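Local coordinates for protein chitinase (Paenibacillus sp. FPU-7, PDB 5GZT) that probably cleaves chitin and chitodextrins at internal beta-1,4 linkages between N-acetylglucosamine units, as an endochitinase with two family 18 glycoside hydrolase regions, at residues A1074-N1079 with G1085-Y1090; I1032-F1037 with T1065-N1070; D441-S444 with Y450-L453. All blocks are in the same frame, centred on the assembly; numbering follows the deposited sequence.

Contact 1: residues A1074-N1079 with G1085-Y1090; sequences APYLYN and GTFITY
Leu1077 and Ile1088 form a hydrogen-bonded antiparallel pair at the middle of a hairpin: Leu1077 N reaches Ile1088 O at 3.0 Å, and Ile1088 N returns to Leu1077 O at 2.9 Å. Asn1079 and Thr1086 form a second such pair of hydrogen bonds towards the turn. The side chain of Leu1077 starts with CB against Ile1088 CB at 3.7 Å. With chi1 at -93° its CG lies beside the backbone N, and both methyls turn to the Tyr1090 ring: Leu1077 CD1 is the nearer, 3.2 Å from Tyr1090 OH and 3.6 Å from Tyr1090 CE1, while CD2 stands farther off, between Tyr1090 CE1 and Ile1088 CB. That ring also takes Pro1075 over one face, Pro1075 CG standing 4.1 Å from the centroid of Tyr1090 and almost on the ring normal. On the face of Tyr1076 and Tyr1078, the Tyr1076 and Phe1087 rings meet obliquely, their planes 33° apart. A water bridges Pro1075 O, to which it donates at 2.6 Å, and Thr1089 OG1; Thr1089 OG1 is bonded to Gln983 N as well. Both strands are inner members of a four-stranded antiparallel sheet, with 1065-1069 beside 1074-1079 and 1024-1026 beside 1086-1089.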
loop_
_atom_site.group_PDB
_atom_site.type_symbol
_atom_site.label_atom_id
_atom_site.label_comp_id
_atom_site.label_asym_id
_atom_site.label_seq_id
_atom_site.Cartn_x
_atom_site.Cartn_y
_atom_site.Cartn_z
ATOM N N ALA B 1074 -3.699 24.625 -20.187
ATOM C CA ALA B 1074 -2.628 24.948 -21.092
ATOM C C ALA B 1074 -2.913 24.418 -22.464
ATOM O O ALA B 1074 -3.268 23.221 -22.592
ATOM C CB ALA B 1074 -1.312 24.336 -20.584
ATOM N N PRO B 1075 -2.667 25.248 -23.492
ATOM C CA PRO B 1075 -2.726 24.777 -24.855
ATOM C C PRO B 1075 -1.420 24.181 -25.371
ATOM O O PRO B 1075 -0.301 24.430 -24.831
ATOM C CB PRO B 1075 -3.019 26.043 -25.613
ATOM C CG PRO B 1075 -2.162 27.066 -24.865
ATOM C CD PRO B 1075 -2.287 26.675 -23.440
ATOM N N TYR B 1076 -1.577 23.359 -26.414
ATOM C CA TYR B 1076 -0.469 22.820 -27.153
ATOM C C TYR B 1076 -0.893 22.518 -28.569
ATOM O O TYR B 1076 -2.077 22.390 -28.854
ATOM C CB TYR B 1076 0.161 21.591 -26.520
ATOM C CG TYR B 1076 -0.731 20.381 -26.225
ATOM C CD1 TYR B 1076 -1.621 20.382 -25.165
ATOM C CD2 TYR B 1076 -0.644 19.217 -26.979
ATOM C CE1 TYR B 1076 -2.409 19.254 -24.873
ATOM C CE2 TYR B 1076 -1.408 18.093 -26.692
ATOM C CZ TYR B 1076 -2.302 18.123 -25.639
ATOM O OH TYR B 1076 -3.068 17.044 -25.354
ATOM N N LEU B 1077 0.094 22.435 -29.446
ATOM C CA LEU B 1077 -0.108 22.170 -30.863
ATOM C C LEU B 1077 0.576 20.846 -31.124
ATOM O O LEU B 1077 1.635 20.615 -30.554
ATOM C CB LEU B 1077 0.538 23.248 -31.729
ATOM C CG LEU B 1077 -0.252 24.458 -32.211
ATOM C CD1 LEU B 1077 -1.462 24.832 -31.421
ATOM C CD2 LEU B 1077 0.657 25.663 -32.443
ATOM N N TYR B 1078 -0.031 20.003 -31.981
ATOM C CA TYR B 1078 0.646 18.820 -32.537
ATOM C C TYR B 1078 0.444 18.788 -34.069
ATOM O O TYR B 1078 -0.609 19.223 -34.630
ATOM C CB TYR B 1078 0.182 17.519 -31.855
ATOM C CG TYR B 1078 1.046 16.311 -32.222
ATOM C CD1 TYR B 1078 2.352 16.225 -31.785
ATOM C CD2 TYR B 1078 0.554 15.267 -33.041
ATOM C CE1 TYR B 1078 3.171 15.185 -32.149
ATOM C CE2 TYR B 1078 1.383 14.182 -33.392
ATOM C CZ TYR B 1078 2.689 14.148 -32.951
ATOM O OH TYR B 1078 3.555 13.101 -33.227
ATOM N N ASN B 1079 1.507 18.392 -34.741
ATOM C CA ASN B 1079 1.485 18.201 -36.208
ATOM C C ASN B 1079 2.246 16.881 -36.420
ATOM O O ASN B 1079 3.471 16.839 -36.301
ATOM C CB ASN B 1079 2.120 19.367 -36.974
ATOM C CG ASN B 1079 2.092 19.173 -38.507
ATOM O OD1 ASN B 1079 1.993 18.055 -39.008
ATOM N ND2 ASN B 1079 2.160 20.278 -39.247
ATOM N N GLY B 1085 6.858 14.354 -36.313
ATOM C CA GLY B 1085 5.961 14.808 -35.215
ATOM C C GLY B 1085 6.509 16.019 -34.417
ATOM O O GLY B 1085 7.524 15.890 -33.745
ATOM N N THR B 1086 5.820 17.164 -34.504
ATOM C CA THR B 1086 6.184 18.428 -33.794
ATOM C C THR B 1086 5.093 18.874 -32.755
ATOM O O THR B 1086 3.908 18.988 -33.068
ATOM C CB THR B 1086 6.530 19.549 -34.804
ATOM O OG1 THR B 1086 7.727 19.164 -35.468
ATOM C CG2 THR B 1086 6.787 20.912 -34.122
ATOM N N PHE B 1087 5.557 19.048 -31.509
ATOM C CA PHE B 1087 4.730 19.403 -30.359
ATOM C C PHE B 1087 5.156 20.782 -29.905
ATOM O O PHE B 1087 6.340 20.985 -29.649
ATOM C CB PHE B 1087 5.011 18.413 -29.215
ATOM C CG PHE B 1087 4.270 18.722 -27.946
ATOM C CD1 PHE B 1087 4.850 19.558 -26.959
ATOM C CD2 PHE B 1087 3.030 18.171 -27.704
ATOM C CE1 PHE B 1087 4.163 19.847 -25.779
ATOM C CE2 PHE B 1087 2.341 18.453 -26.515
ATOM C CZ PHE B 1087 2.908 19.305 -25.549
ATOM N N ILE B 1088 4.194 21.678 -29.735
ATOM C CA ILE B 1088 4.449 23.083 -29.349
ATOM C C ILE B 1088 3.720 23.413 -28.020
ATOM O O ILE B 1088 2.564 23.123 -27.901
ATOM C CB ILE B 1088 3.955 24.055 -30.447
ATOM C CG1 ILE B 1088 4.662 23.798 -31.776
ATOM C CG2 ILE B 1088 4.185 25.520 -30.073
ATOM C CD1 ILE B 1088 6.197 23.875 -31.748
ATOM N N THR B 1089 4.390 24.095 -27.099
ATOM C CA THR B 1089 3.814 24.507 -25.806
ATOM C C THR B 1089 3.990 25.989 -25.660
ATOM O O THR B 1089 5.101 26.527 -25.880
ATOM C CB THR B 1089 4.451 23.740 -24.655
ATOM O OG1 THR B 1089 4.127 24.354 -23.408
ATOM C CG2 THR B 1089 5.981 23.574 -24.826
ATOM N N TYR B 1090 2.885 26.648 -25.370
ATOM C CA TYR B 1090 2.818 28.096 -25.459
ATOM C C TYR B 1090 1.714 28.635 -24.558
ATOM O O TYR B 1090 0.954 27.793 -23.987
ATOM C CB TYR B 1090 2.626 28.533 -26.935
ATOM C CG TYR B 1090 1.322 28.146 -27.569
ATOM C CD1 TYR B 1090 1.019 26.800 -27.870
ATOM C CD2 TYR B 1090 0.392 29.094 -27.895
ATOM C CE1 TYR B 1090 -0.201 26.446 -28.428
ATOM C CE2 TYR B 1090 -0.831 28.756 -28.504
ATOM C CZ TYR B 1090 -1.132 27.435 -28.770
ATOM O OH TYR B 1090 -2.371 27.137 -29.329
HETATM O O HOH W 1 1.507 23.981 -23.036
#

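Contact 2: residues I1032-F1037 with T1065-N1070; sequences INHGLF and TRYWDN
His1034 CG is anti to the carbonyl carbon (chi1 -43°), as is Tyr1067 CG (-62°), which turns the two rings towards each other, face to face. Their centroids are 3.7 Å apart and the planes only 12° from parallel. The overlap is deep: His1034 CG sits over the middle of the phenol, 3.4 Å from Tyr1067 CZ, while Tyr1067 CE1 lies over the middle of the imidazole. His1034 CB joins in with a CH-pi contact, 3.8 Å from the centroid of the Tyr1067 ring. At the far end of the stack His1034 ND1 is 3.1 Å from Tyr1067 OH.

Two residues further along each segment, the carboxylate of Asp1069 meets apolar groups. Asp1069 OD2 is 3.9 Å from Leu1036 CD2 and 4.1 Å from Phe1037 CE2. The polar needs of this buried group are met elsewhere: OD2 accepts from His982 and is bonded to Ser989, while OD1 is held by Ser1071 and Ala1072 N, so several bonds fix its rotation.

Here a loop without regular structure packs on strand 1065-1069, which borders 1074-1079 in a small antiparallel sheet. The sheet lies in the chain between barrel strands 1015-1020 and 1110-1114, consistent with the alpha+beta insertion domain found in many family 18 chitinases.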
loop_
_atom_site.group_PDB
_atom_site.type_symbol
_atom_site.label_atom_id
_atom_site.label_comp_id
_atom_site.label_asym_id
_atom_site.label_seq_id
_atom_site.Cartn_x
_atom_site.Cartn_y
_atom_site.Cartn_z
ATOM N N ILE B 1032 1.306 9.883 -29.895
ATOM C CA ILE B 1032 0.586 9.270 -28.772
ATOM C C ILE B 1032 0.133 10.431 -27.888
ATOM O O ILE B 1032 0.983 11.294 -27.523
ATOM C CB ILE B 1032 1.496 8.348 -27.929
ATOM C CG1 ILE B 1032 2.134 7.259 -28.799
ATOM C CG2 ILE B 1032 0.748 7.690 -26.764
ATOM C CD1 ILE B 1032 3.237 6.518 -28.075
ATOM N N ASN B 1033 -1.174 10.442 -27.573
ATOM C CA ASN B 1033 -1.874 11.501 -26.851
ATOM C C ASN B 1033 -1.523 12.868 -27.386
ATOM O O ASN B 1033 -1.233 13.800 -26.615
ATOM C CB ASN B 1033 -1.562 11.430 -25.350
ATOM C CG ASN B 1033 -1.924 10.093 -24.753
ATOM O OD1 ASN B 1033 -1.188 9.548 -23.933
ATOM N ND2 ASN B 1033 -3.059 9.550 -25.166
ATOM N N HIS B 1034 -1.519 12.956 -28.711
ATOM C CA HIS B 1034 -1.142 14.133 -29.444
ATOM C C HIS B 1034 0.219 14.691 -29.023
ATOM O O HIS B 1034 0.407 15.883 -29.010
ATOM C CB HIS B 1034 -2.216 15.197 -29.322
ATOM C CG HIS B 1034 -3.603 14.671 -29.457
ATOM N ND1 HIS B 1034 -4.080 14.109 -30.617
ATOM C CD2 HIS B 1034 -4.626 14.628 -28.570
ATOM C CE1 HIS B 1034 -5.335 13.739 -30.442
ATOM N NE2 HIS B 1034 -5.695 14.054 -29.211
ATOM N N GLY B 1035 1.160 13.815 -28.702
ATOM C CA GLY B 1035 2.532 14.230 -28.359
ATOM C C GLY B 1035 2.768 14.703 -26.921
ATOM O O GLY B 1035 3.918 14.965 -26.558
ATOM N N LEU B 1036 1.719 14.719 -26.084
ATOM C CA LEU B 1036 1.810 15.290 -24.742
ATOM C C LEU B 1036 2.438 14.327 -23.767
ATOM O O LEU B 1036 1.920 13.236 -23.581
ATOM C CB LEU B 1036 0.420 15.666 -24.239
ATOM C CG LEU B 1036 0.343 16.246 -22.812
ATOM C CD1 LEU B 1036 1.129 17.549 -22.769
ATOM C CD2 LEU B 1036 -1.145 16.452 -22.442
ATOM N N PHE B 1037 3.525 14.734 -23.142
ATOM C CA PHE B 1037 4.292 13.913 -22.185
ATOM C C PHE B 1037 4.807 12.630 -22.876
ATOM O O PHE B 1037 4.741 11.531 -22.299
ATOM C CB PHE B 1037 3.519 13.582 -20.876
ATOM C CG PHE B 1037 2.914 14.801 -20.178
ATOM C CD1 PHE B 1037 3.723 15.912 -19.834
ATOM C CD2 PHE B 1037 1.568 14.824 -19.810
ATOM C CE1 PHE B 1037 3.164 17.017 -19.173
ATOM C CE2 PHE B 1037 1.010 15.928 -19.152
ATOM C CZ PHE B 1037 1.803 17.020 -18.871
ATOM N N THR B 1065 -2.724 20.940 -35.088
ATOM C CA THR B 1065 -3.986 21.013 -34.350
ATOM C C THR B 1065 -3.739 21.488 -32.896
ATOM O O THR B 1065 -2.751 21.059 -32.235
ATOM C CB THR B 1065 -4.695 19.637 -34.334
ATOM O OG1 THR B 1065 -4.677 19.092 -35.670
ATOM C CG2 THR B 1065 -6.123 19.755 -33.814
ATOM N N ARG B 1066 -4.649 22.353 -32.441
ATOM C CA ARG B 1066 -4.634 22.931 -31.094
ATOM C C ARG B 1066 -5.336 21.967 -30.166
ATOM O O ARG B 1066 -6.452 21.622 -30.403
ATOM C CB ARG B 1066 -5.327 24.286 -31.045
ATOM C CG ARG B 1066 -5.372 24.842 -29.595
ATOM C CD ARG B 1066 -6.082 26.179 -29.506
ATOM N NE ARG B 1066 -6.089 26.781 -28.160
ATOM C CZ ARG B 1066 -6.902 26.437 -27.147
ATOM N NH1 ARG B 1066 -7.752 25.393 -27.224
ATOM N NH2 ARG B 1066 -6.851 27.116 -25.996
ATOM N N TYR B 1067 -4.649 21.518 -29.137
ATOM C CA TYR B 1067 -5.222 20.745 -28.044
ATOM C C TYR B 1067 -5.198 21.567 -26.704
ATOM O O TYR B 1067 -4.595 22.662 -26.634
ATOM C CB TYR B 1067 -4.454 19.432 -27.915
ATOM C CG TYR B 1067 -4.575 18.576 -29.192
ATOM C CD1 TYR B 1067 -5.794 17.911 -29.521
ATOM C CD2 TYR B 1067 -3.511 18.496 -30.102
ATOM C CE1 TYR B 1067 -5.890 17.165 -30.708
ATOM C CE2 TYR B 1067 -3.593 17.727 -31.257
ATOM C CZ TYR B 1067 -4.778 17.061 -31.552
ATOM O OH TYR B 1067 -4.813 16.327 -32.685
ATOM N N TRP B 1068 -5.856 21.015 -25.678
ATOM C CA TRP B 1068 -6.051 21.676 -24.439
ATOM C C TRP B 1068 -5.898 20.692 -23.299
ATOM O O TRP B 1068 -6.693 19.774 -23.221
ATOM C CB TRP B 1068 -7.426 22.296 -24.452
ATOM C CG TRP B 1068 -7.693 23.131 -23.170
ATOM C CD1 TRP B 1068 -8.472 22.761 -22.097
ATOM C CD2 TRP B 1068 -7.119 24.405 -22.811
ATOM N NE1 TRP B 1068 -8.463 23.745 -21.144
ATOM C CE2 TRP B 1068 -7.645 24.762 -21.549
ATOM C CE3 TRP B 1068 -6.277 25.316 -23.458
ATOM C CZ2 TRP B 1068 -7.356 26.004 -20.925
ATOM C CZ3 TRP B 1068 -5.961 26.568 -22.788
ATOM C CH2 TRP B 1068 -6.515 26.869 -21.555
ATOM N N ASP B 1069 -4.868 20.835 -22.465
ATOM C CA ASP B 1069 -4.775 20.100 -21.191
ATOM C C ASP B 1069 -5.609 20.791 -20.125
ATOM O O ASP B 1069 -5.233 21.833 -19.541
ATOM C CB ASP B 1069 -3.334 19.886 -20.759
ATOM C CG ASP B 1069 -3.217 19.074 -19.517
ATOM O OD1 ASP B 1069 -4.204 18.975 -18.732
ATOM O OD2 ASP B 1069 -2.096 18.569 -19.252
ATOM N N ASN B 1070 -6.785 20.220 -19.855
ATOM C CA ASN B 1070 -7.736 20.929 -19.034
ATOM C C ASN B 1070 -7.311 20.938 -17.599
ATOM O O ASN B 1070 -7.714 21.803 -16.874
ATOM C CB ASN B 1070 -9.149 20.355 -19.169
ATOM C CG ASN B 1070 -10.191 21.348 -18.667
ATOM O OD1 ASN B 1070 -10.331 22.462 -19.197
ATOM N ND2 ASN B 1070 -10.859 20.985 -17.566
#

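Contact 3: residues D441-S444 with Y450-L453; sequences DAQS and YYEL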
loop_
_atom_site.group_PDB
_atom_site.type_symbol
_atom_site.label_atom_id
_atom_site.label_comp_id
_atom_site.label_asym_id
_atom_site.label_seq_id
_atom_site.Cartn_x
_atom_site.Cartn_y
_atom_site.Cartn_z
ATOM N N ASP B 441 7.517 -20.275 -5.055
ATOM C CA ASP B 441 8.879 -20.588 -4.539
ATOM C C ASP B 441 9.730 -21.350 -5.560
ATOM O O ASP B 441 10.902 -20.986 -5.789
ATOM C CB ASP B 441 8.784 -21.389 -3.233
ATOM C CG ASP B 441 8.287 -20.541 -2.068
ATOM O OD1 ASP B 441 8.443 -19.287 -2.110
ATOM O OD2 ASP B 441 7.761 -21.124 -1.106
ATOM N N ALA B 442 9.109 -22.354 -6.194
ATOM C CA ALA B 442 9.764 -23.170 -7.230
ATOM C C ALA B 442 10.314 -22.224 -8.261
ATOM O O ALA B 442 11.517 -22.188 -8.521
ATOM C CB ALA B 442 8.761 -24.128 -7.862
ATOM N N GLN B 443 9.451 -21.360 -8.773
ATOM C CA GLN B 443 9.872 -20.476 -9.829
ATOM C C GLN B 443 10.994 -19.508 -9.451
ATOM O O GLN B 443 11.801 -19.082 -10.290
ATOM C CB GLN B 443 8.649 -19.711 -10.338
ATOM C CG GLN B 443 8.990 -18.699 -11.418
ATOM C CD GLN B 443 7.778 -18.143 -12.110
ATOM O OE1 GLN B 443 6.730 -18.763 -12.173
ATOM N NE2 GLN B 443 7.920 -16.939 -12.592
ATOM N N SER B 444 11.021 -19.138 -8.187
ATOM C CA SER B 444 11.989 -18.173 -7.680
ATOM C C SER B 444 13.372 -18.811 -7.562
ATOM O O SER B 444 14.408 -18.115 -7.561
ATOM C CB SER B 444 11.498 -17.597 -6.316
ATOM O OG SER B 444 10.547 -16.507 -6.480
ATOM N N TYR B 450 11.818 -12.734 -5.685
ATOM C CA TYR B 450 10.765 -13.133 -4.711
ATOM C C TYR B 450 9.346 -12.641 -5.105
ATOM O O TYR B 450 9.196 -11.515 -5.575
ATOM C CB TYR B 450 11.119 -12.612 -3.312
ATOM C CG TYR B 450 10.056 -13.012 -2.321
ATOM C CD1 TYR B 450 9.946 -14.347 -1.887
ATOM C CD2 TYR B 450 9.122 -12.072 -1.863
ATOM C CE1 TYR B 450 8.963 -14.754 -0.983
ATOM C CE2 TYR B 450 8.131 -12.460 -0.964
ATOM C CZ TYR B 450 8.024 -13.775 -0.518
ATOM O OH TYR B 450 6.953 -14.132 0.345
ATOM N N TYR B 451 8.355 -13.505 -4.966
ATOM C CA TYR B 451 6.937 -13.260 -5.357
ATOM C C TYR B 451 6.057 -13.280 -4.104
ATOM O O TYR B 451 6.167 -14.196 -3.274
ATOM C CB TYR B 451 6.381 -14.323 -6.359
ATOM C CG TYR B 451 7.271 -14.472 -7.596
ATOM C CD1 TYR B 451 7.569 -13.360 -8.376
ATOM C CD2 TYR B 451 7.876 -15.718 -7.936
ATOM C CE1 TYR B 451 8.419 -13.461 -9.475
ATOM C CE2 TYR B 451 8.759 -15.838 -9.046
ATOM C CZ TYR B 451 9.030 -14.706 -9.804
ATOM O OH TYR B 451 9.842 -14.714 -10.909
ATOM N N GLU B 452 5.144 -12.308 -4.017
ATOM C CA GLU B 452 4.185 -12.198 -2.916
ATOM C C GLU B 452 2.949 -13.042 -3.161
ATOM O O GLU B 452 2.515 -13.207 -4.278
ATOM C CB GLU B 452 3.752 -10.733 -2.720
ATOM C CG GLU B 452 4.775 -9.781 -2.142
ATOM C CD GLU B 452 4.139 -8.444 -1.638
ATOM O OE1 GLU B 452 3.035 -8.104 -2.110
ATOM O OE2 GLU B 452 4.741 -7.717 -0.784
ATOM N N LEU B 453 2.386 -13.580 -2.106
ATOM C CA LEU B 453 1.078 -14.189 -2.149
ATOM C C LEU B 453 0.239 -13.588 -1.024
ATOM O O LEU B 453 0.679 -13.526 0.141
ATOM C CB LEU B 453 1.149 -15.681 -1.938
ATOM C CG LEU B 453 -0.173 -16.401 -2.063
ATOM C CD1 LEU B 453 -0.716 -16.378 -3.497
ATOM C CD2 LEU B 453 -0.015 -17.816 -1.594
HETATM O O HOH W 2 8.978 -16.189 -4.370
#
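Water mediates the clearest polar link between Ser444, near the end of helix 425-447, and Tyr451, just ahead of strand 452-457. The water donates to Ser444 OG at 2.6 Å and accepts from Tyr451 N at 2.8 Å, giving the backbone amide a partner before the strand begins. Ser444 OG is also hydrogen-bonded to Lys449 O, which ties the helix end to the chain on its way back.

Close packing involves the same hydroxyl. With chi1 at -83°, OG is anti to the carbonyl carbon of Ser444 and is brought obliquely towards the CD2 and CE2 atoms of the Tyr451 ring, 3.1 Å from CD2 and 3.2 Å from CE2. Helix 425-447 followed by strand 452-457 is a helix-to-strand return of the TIM barrel of family 18 hydrolases: the strand takes its place in the parallel barrel between 403-407 and 478-481, and the tyrosine fills the space between the helix and its neighbour 382-398, touching Leu440 and Met396.

Apolar contact comes from Gln443, whose extended chain crosses the Tyr451 side chain at about a right angle. Gln443 CG approaches Tyr451 CE2 at 3.7 Å, and CB lies at 4.1 Å from the same carbon.

Bonds to parts beyond the two segments anchor both tyrosines: Tyr451 OH pairs with Thr447 OG1 in the last turn of the helix, and Tyr450 OH with Asp477.

Contact 3 comes first along the chain, in the family 18 region 278-628; contacts 2 and then 1 follow in the second such region, 765-1119. The centres of contacts 1 and 2 are about 7 Å apart, and strand 1065-1069 of contact 2 belongs to the same antiparallel sheet as both strands of contact 1, next to strand 1074-1079. The loop of contact 2 also packs on the hairpin through His1034 O and Tyr1078 CB. Contact 3 lies about 46 Å from contact 1 and 41 Å from contact 2, centre to centre. Thus contact 3 belongs to the barrel framework of one hydrolase region, while contacts 1 and 2 build a small sheet and its covering loop in the other.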